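Local coordinates for protein 7,8-dihydro-6-hydroxymethylpterin pyrophosphokinase-dihydropteroate synthase (Plasmodium falciparum, PDB 6JWS) that probably catalyses two consecutive steps of folate biosynthesis, ATP-dependent pyrophosphorylation of 6-hydroxymethyl-7,8-dihydropterin and condensation of the product with 4-aminobenzoate to give 7,8-dihydropteroate, at residues 176-181 / 222-227; 183-188 / 311-316. The protein carries 1 engineered substitution. All coordinates share one frame; numbering follows the deposited sequence.

Contact 1 of 2, residues 176-181 / 222-227; sequences DPLSML and KNIKLE
Leu178 meets Ile224 and Leu226 in a small apolar contact of the pyrophosphokinase (HPPK) alpha/beta fold, where a loop in extended conformation lies against the first turn of helix 177-190. The leucine divides its two methyls between the two partners: CD2 comes to Ile224 CD1 at 4.5 Å, and CD1 reaches Leu226 CD1 at 4.4 Å. These are loose van der Waals approaches, with about 105 Å² buried in all. Two residues of alternate position can serve one side chain because the backbone at 224-226 is extended, which turns Ile224 and Leu226 toward the helix and leaves Lys225 between them exposed. In Ile224, CD1 lies anti to CA (chi2 173°), which extends the branch toward the helix and helps span the 9.9 Å between Leu178 CA and Ile224 CA, the closest CA pair.

Further out, Leu178 also packs on Leu124 and Leu316, while Leu181, one turn along the same helix, touches Leu316 and the bound ATP. The hydrophobic patch is thus continuous with the nucleotide pocket. Asp176 is the helix N-cap, its OD2 accepting from Ser179 N at 2.6 Å from above the carboxylate plane, though the carboxylate is modelled too close to Ser179 OG for its exact pose to be trusted.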
# COMPACT_ATOMS: atom_id res chain seq x y z
N ASP B 176 48.54 -23.01 -6.76
CA ASP B 176 48.82 -21.85 -5.93
C ASP B 176 48.16 -20.60 -6.51
O ASP B 176 47.84 -20.56 -7.70
CB ASP B 176 50.33 -21.61 -5.81
CG ASP B 176 50.94 -21.25 -7.15
OD1 ASP B 176 51.21 -22.18 -7.93
OD2 ASP B 176 51.06 -20.04 -7.44
N PRO B 177 47.98 -19.53 -5.69
CA PRO B 177 47.39 -18.28 -6.16
C PRO B 177 48.20 -17.56 -7.24
O PRO B 177 47.63 -16.81 -8.05
CB PRO B 177 47.22 -17.42 -4.90
CG PRO B 177 48.10 -18.06 -3.84
CD PRO B 177 48.25 -19.51 -4.24
N LEU B 178 49.52 -17.78 -7.25
CA LEU B 178 50.31 -17.13 -8.28
C LEU B 178 50.04 -17.81 -9.62
O LEU B 178 49.80 -17.12 -10.61
CB LEU B 178 51.80 -17.08 -7.92
CG LEU B 178 52.66 -16.27 -8.89
CD1 LEU B 178 51.97 -14.99 -9.32
CD2 LEU B 178 54.02 -15.95 -8.29
N SER B 179 50.04 -19.15 -9.64
CA SER B 179 49.67 -19.84 -10.87
C SER B 179 48.23 -19.47 -11.26
O SER B 179 47.95 -19.22 -12.44
CB SER B 179 49.85 -21.34 -10.80
OG SER B 179 50.94 -21.69 -9.97
N MET B 180 47.34 -19.39 -10.27
CA MET B 180 45.95 -19.07 -10.58
C MET B 180 45.86 -17.69 -11.21
O MET B 180 45.16 -17.50 -12.21
CB MET B 180 45.03 -19.14 -9.36
CG MET B 180 43.60 -18.76 -9.70
SD MET B 180 42.42 -19.55 -8.62
CE MET B 180 42.58 -18.50 -7.18
N LEU B 181 46.58 -16.71 -10.64
CA LEU B 181 46.52 -15.36 -11.17
C LEU B 181 47.01 -15.33 -12.62
O LEU B 181 46.44 -14.62 -13.46
CB LEU B 181 47.31 -14.42 -10.27
CG LEU B 181 47.27 -12.95 -10.68
CD1 LEU B 181 45.84 -12.43 -10.76
CD2 LEU B 181 48.10 -12.11 -9.71
N LYS B 222 56.02 -8.86 -2.87
CA LYS B 222 56.12 -7.42 -3.08
C LYS B 222 56.56 -7.07 -4.50
O LYS B 222 56.11 -6.07 -5.06
CB LYS B 222 57.02 -6.76 -2.03
CG LYS B 222 56.30 -6.29 -0.77
CD LYS B 222 57.22 -5.69 0.28
CE LYS B 222 58.05 -6.74 1.00
NZ LYS B 222 58.65 -6.20 2.25
N ASN B 223 57.46 -7.87 -5.08
CA ASN B 223 57.92 -7.58 -6.43
C ASN B 223 58.06 -8.87 -7.24
O ASN B 223 58.73 -9.81 -6.83
CB ASN B 223 59.15 -6.67 -6.49
CG ASN B 223 58.82 -5.29 -7.03
OD1 ASN B 223 59.71 -4.45 -7.17
ND2 ASN B 223 57.56 -5.04 -7.34
N ILE B 224 57.39 -8.86 -8.40
CA ILE B 224 57.20 -10.04 -9.23
C ILE B 224 57.47 -9.64 -10.68
O ILE B 224 56.77 -8.79 -11.24
CB ILE B 224 55.80 -10.66 -9.01
CG1 ILE B 224 55.61 -11.14 -7.57
CG2 ILE B 224 55.54 -11.78 -10.01
CD1 ILE B 224 54.20 -11.60 -7.23
N LYS B 225 58.51 -10.27 -11.24
CA LYS B 225 58.86 -10.16 -12.64
C LYS B 225 59.00 -11.58 -13.18
O LYS B 225 60.02 -12.23 -12.98
CB LYS B 225 60.14 -9.33 -12.81
CG LYS B 225 60.73 -9.28 -14.22
CD LYS B 225 60.22 -8.13 -15.08
CE LYS B 225 60.97 -8.01 -16.39
NZ LYS B 225 60.83 -6.66 -16.99
N LEU B 226 57.93 -12.06 -13.82
CA LEU B 226 57.93 -13.39 -14.42
C LEU B 226 58.33 -13.24 -15.89
O LEU B 226 57.76 -12.42 -16.60
CB LEU B 226 56.52 -13.99 -14.30
CG LEU B 226 55.98 -14.19 -12.88
CD1 LEU B 226 54.48 -14.43 -12.92
CD2 LEU B 226 56.68 -15.34 -12.17
N GLU B 227 59.32 -14.04 -16.31
CA GLU B 227 59.73 -14.07 -17.70
C GLU B 227 58.68 -14.82 -18.51
O GLU B 227 58.00 -15.69 -17.98
CB GLU B 227 61.12 -14.69 -17.85
CG GLU B 227 62.24 -13.66 -17.96
CD GLU B 227 62.61 -12.92 -16.69
OE1 GLU B 227 63.12 -13.57 -15.75
OE2 GLU B 227 62.38 -11.69 -16.63

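Contact 2 of 2, residues 183-188 / 311-316; sequences VIKYIE and DNIEFL. With ATP (adenosine-5'-triphosphate), chain J.
Lys185 touches Ile313 with hydrocarbon alone and sends its charged end on toward ATP, an instance of a lysine serving both as packing surface and as pocket wall. Its CG lies 3.8 Å from Ile313 CG1, the two side chains crossing at a slant. A bend at chi2 (-62°), followed by an extended remainder, carries NZ past the isoleucine to a point 4.0 Å from ATP O1A, where it could help stabilise the alpha-phosphate.

Backbone atoms of Asn312, Glu314 and Phe315 hold the ribose. Asn312 O accepts from ATP O3' at 2.8 Å, and Glu314 N donates to O3' at 3.1 Å in a nearly straight bond (165°). Phe315 N reaches O2' at 3.3 Å, while Phe315 O is modelled too close to that hydroxyl for the length to be relied on. One face of the Phe315 ring receives the C8 edge of the base, ATP C8 lying 3.4 Å above its plane and offset toward the rim, and the ring also meets ribose C1'.

Around this site, Met309 of helix 304-309 packs on Lys185, and Ile184 and Ile187 face strand 208-214. Leu316 begins strand 316-318, pairs through its backbone with Met221 of strand 219-221, and packs on Pro177.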
# COMPACT_ATOMS: atom_id res chain seq x y z
N VAL B 183 46.81 -17.76 -14.89
CA VAL B 183 45.71 -18.26 -15.71
C VAL B 183 44.58 -17.23 -15.79
O VAL B 183 43.98 -17.06 -16.85
CB VAL B 183 45.19 -19.63 -15.26
CG1 VAL B 183 44.16 -20.16 -16.24
CG2 VAL B 183 46.31 -20.65 -15.08
N ILE B 184 44.31 -16.53 -14.68
CA ILE B 184 43.26 -15.52 -14.67
C ILE B 184 43.63 -14.40 -15.64
O ILE B 184 42.78 -13.92 -16.40
CB ILE B 184 43.00 -15.00 -13.24
CG1 ILE B 184 42.17 -16.00 -12.43
CG2 ILE B 184 42.35 -13.62 -13.27
CD1 ILE B 184 42.31 -15.83 -10.93
N LYS B 185 44.91 -13.99 -15.62
CA LYS B 185 45.41 -12.97 -16.52
C LYS B 185 45.25 -13.42 -17.97
O LYS B 185 44.90 -12.62 -18.82
CB LYS B 185 46.86 -12.59 -16.18
CG LYS B 185 47.04 -11.85 -14.86
CD LYS B 185 46.33 -10.52 -14.83
CE LYS B 185 46.25 -9.94 -13.43
NZ LYS B 185 45.72 -8.56 -13.44
N TYR B 186 45.46 -14.72 -18.21
CA TYR B 186 45.22 -15.30 -19.52
C TYR B 186 43.75 -15.11 -19.90
O TYR B 186 43.44 -14.54 -20.95
CB TYR B 186 45.70 -16.75 -19.60
CG TYR B 186 45.58 -17.36 -20.98
CD1 TYR B 186 46.42 -16.96 -22.01
CD2 TYR B 186 44.61 -18.31 -21.26
CE1 TYR B 186 46.31 -17.49 -23.28
CE2 TYR B 186 44.50 -18.86 -22.53
CZ TYR B 186 45.35 -18.45 -23.54
OH TYR B 186 45.24 -18.97 -24.80
N ILE B 187 42.85 -15.56 -19.01
CA ILE B 187 41.41 -15.43 -19.20
C ILE B 187 41.04 -13.99 -19.53
O ILE B 187 40.30 -13.75 -20.49
CB ILE B 187 40.63 -15.99 -17.98
CG1 ILE B 187 40.68 -17.52 -17.94
CG2 ILE B 187 39.19 -15.49 -17.97
CD1 ILE B 187 40.33 -18.10 -16.59
N GLU B 188 41.57 -13.01 -18.78
CA GLU B 188 41.22 -11.62 -19.03
C GLU B 188 41.60 -11.24 -20.46
O GLU B 188 40.79 -10.66 -21.17
CB GLU B 188 41.89 -10.64 -18.05
CG GLU B 188 41.37 -10.74 -16.64
CD GLU B 188 41.89 -9.71 -15.64
OE1 GLU B 188 42.16 -8.56 -16.04
OE2 GLU B 188 42.00 -10.06 -14.46
N ASP B 311 54.07 -7.72 -17.51
CA ASP B 311 54.16 -6.59 -16.60
C ASP B 311 52.96 -6.55 -15.67
O ASP B 311 53.00 -5.86 -14.64
CB ASP B 311 54.31 -5.27 -17.37
CG ASP B 311 55.75 -4.85 -17.60
OD1 ASP B 311 56.50 -4.76 -16.61
OD2 ASP B 311 56.12 -4.61 -18.77
N ASN B 312 51.91 -7.30 -16.01
CA ASN B 312 50.58 -7.14 -15.43
C ASN B 312 50.55 -7.58 -13.97
O ASN B 312 49.73 -7.07 -13.21
CB ASN B 312 49.49 -7.80 -16.28
CG ASN B 312 49.05 -6.93 -17.44
OD1 ASN B 312 49.12 -5.70 -17.37
ND2 ASN B 312 48.59 -7.55 -18.51
N ILE B 313 51.44 -8.50 -13.58
CA ILE B 313 51.46 -9.04 -12.23
C ILE B 313 52.63 -8.42 -11.48
O ILE B 313 53.76 -8.89 -11.57
CB ILE B 313 51.51 -10.58 -12.24
CG1 ILE B 313 50.37 -11.18 -13.05
CG2 ILE B 313 51.53 -11.11 -10.81
CD1 ILE B 313 50.38 -12.69 -13.10
N GLU B 314 52.33 -7.36 -10.73
CA GLU B 314 53.34 -6.60 -10.01
C GLU B 314 53.54 -7.19 -8.62
O GLU B 314 54.64 -7.15 -8.09
CB GLU B 314 52.95 -5.12 -9.95
CG GLU B 314 52.78 -4.48 -11.32
CD GLU B 314 53.16 -3.01 -11.42
OE1 GLU B 314 52.89 -2.27 -10.45
OE2 GLU B 314 53.73 -2.61 -12.46
N PHE B 315 52.46 -7.71 -8.03
CA PHE B 315 52.52 -8.29 -6.69
C PHE B 315 51.33 -9.23 -6.50
O PHE B 315 50.41 -9.24 -7.31
CB PHE B 315 52.62 -7.20 -5.62
CG PHE B 315 51.37 -6.39 -5.40
CD1 PHE B 315 51.03 -5.36 -6.26
CD2 PHE B 315 50.52 -6.66 -4.33
CE1 PHE B 315 49.87 -4.61 -6.06
CE2 PHE B 315 49.37 -5.91 -4.13
CZ PHE B 315 49.05 -4.89 -4.99
N LEU B 316 51.38 -10.03 -5.43
CA LEU B 316 50.27 -10.89 -5.06
C LEU B 316 49.88 -10.65 -3.61
O LEU B 316 50.69 -10.85 -2.71
CB LEU B 316 50.64 -12.36 -5.28
CG LEU B 316 49.50 -13.35 -5.04
CD1 LEU B 316 48.37 -13.14 -6.05
CD2 LEU B 316 49.99 -14.79 -5.07
PG ATP J . 43.79 -5.07 -7.68
O1G ATP J . 42.53 -4.35 -7.22
O2G ATP J . 44.85 -5.16 -6.60
O3G ATP J . 43.47 -6.42 -8.29
PB ATP J . 43.92 -2.94 -9.80
O1B ATP J . 45.10 -2.18 -10.27
O2B ATP J . 42.77 -2.21 -9.17
O3B ATP J . 44.43 -4.13 -8.85
PA ATP J . 43.89 -5.04 -11.84
O1A ATP J . 43.16 -6.26 -11.36
O2A ATP J . 43.86 -4.74 -13.30
O3A ATP J . 43.33 -3.77 -11.03
O5' ATP J . 45.41 -5.08 -11.34
C5' ATP J . 45.83 -6.20 -10.50
C4' ATP J . 47.20 -5.93 -9.96
O4' ATP J . 47.24 -6.20 -8.54
C3' ATP J . 48.32 -6.78 -10.58
O3' ATP J . 49.50 -5.99 -10.66
C2' ATP J . 48.39 -7.96 -9.61
O2' ATP J . 49.65 -8.59 -9.51
C1' ATP J . 48.10 -7.29 -8.27
N9 ATP J . 47.47 -8.20 -7.31
C8 ATP J . 47.88 -8.41 -6.02
N7 ATP J . 47.12 -9.27 -5.38
C5 ATP J . 46.13 -9.61 -6.30
C6 ATP J . 45.02 -10.47 -6.21
N6 ATP J . 44.72 -11.16 -5.12
N1 ATP J . 44.23 -10.59 -7.31
C2 ATP J . 44.55 -9.88 -8.41
N3 ATP J . 45.57 -9.05 -8.60
C4 ATP J . 46.34 -8.96 -7.49

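Overall arrangement
Followed from the N terminus, helix 177-190 supplies the first segment of both contacts, its opening turn to contact 1 and its middle to contact 2. The chain then passes through strands 208-214 and 219-221 before 222-227 returns to the helix and closes the first loop. After helix 228-236, an unmodelled region and helix 304-309, residues 311-316 close the second, longer loop. The two loops cross rather than nest, since their segments alternate along the chain. Their later segments also meet, with Ile224 CD1 3.7 Å from Leu316 N. Together they tie helix 177-190 to the loops that flank the two strands of the small 219-221/316-318 sheet, beside the bound ATP.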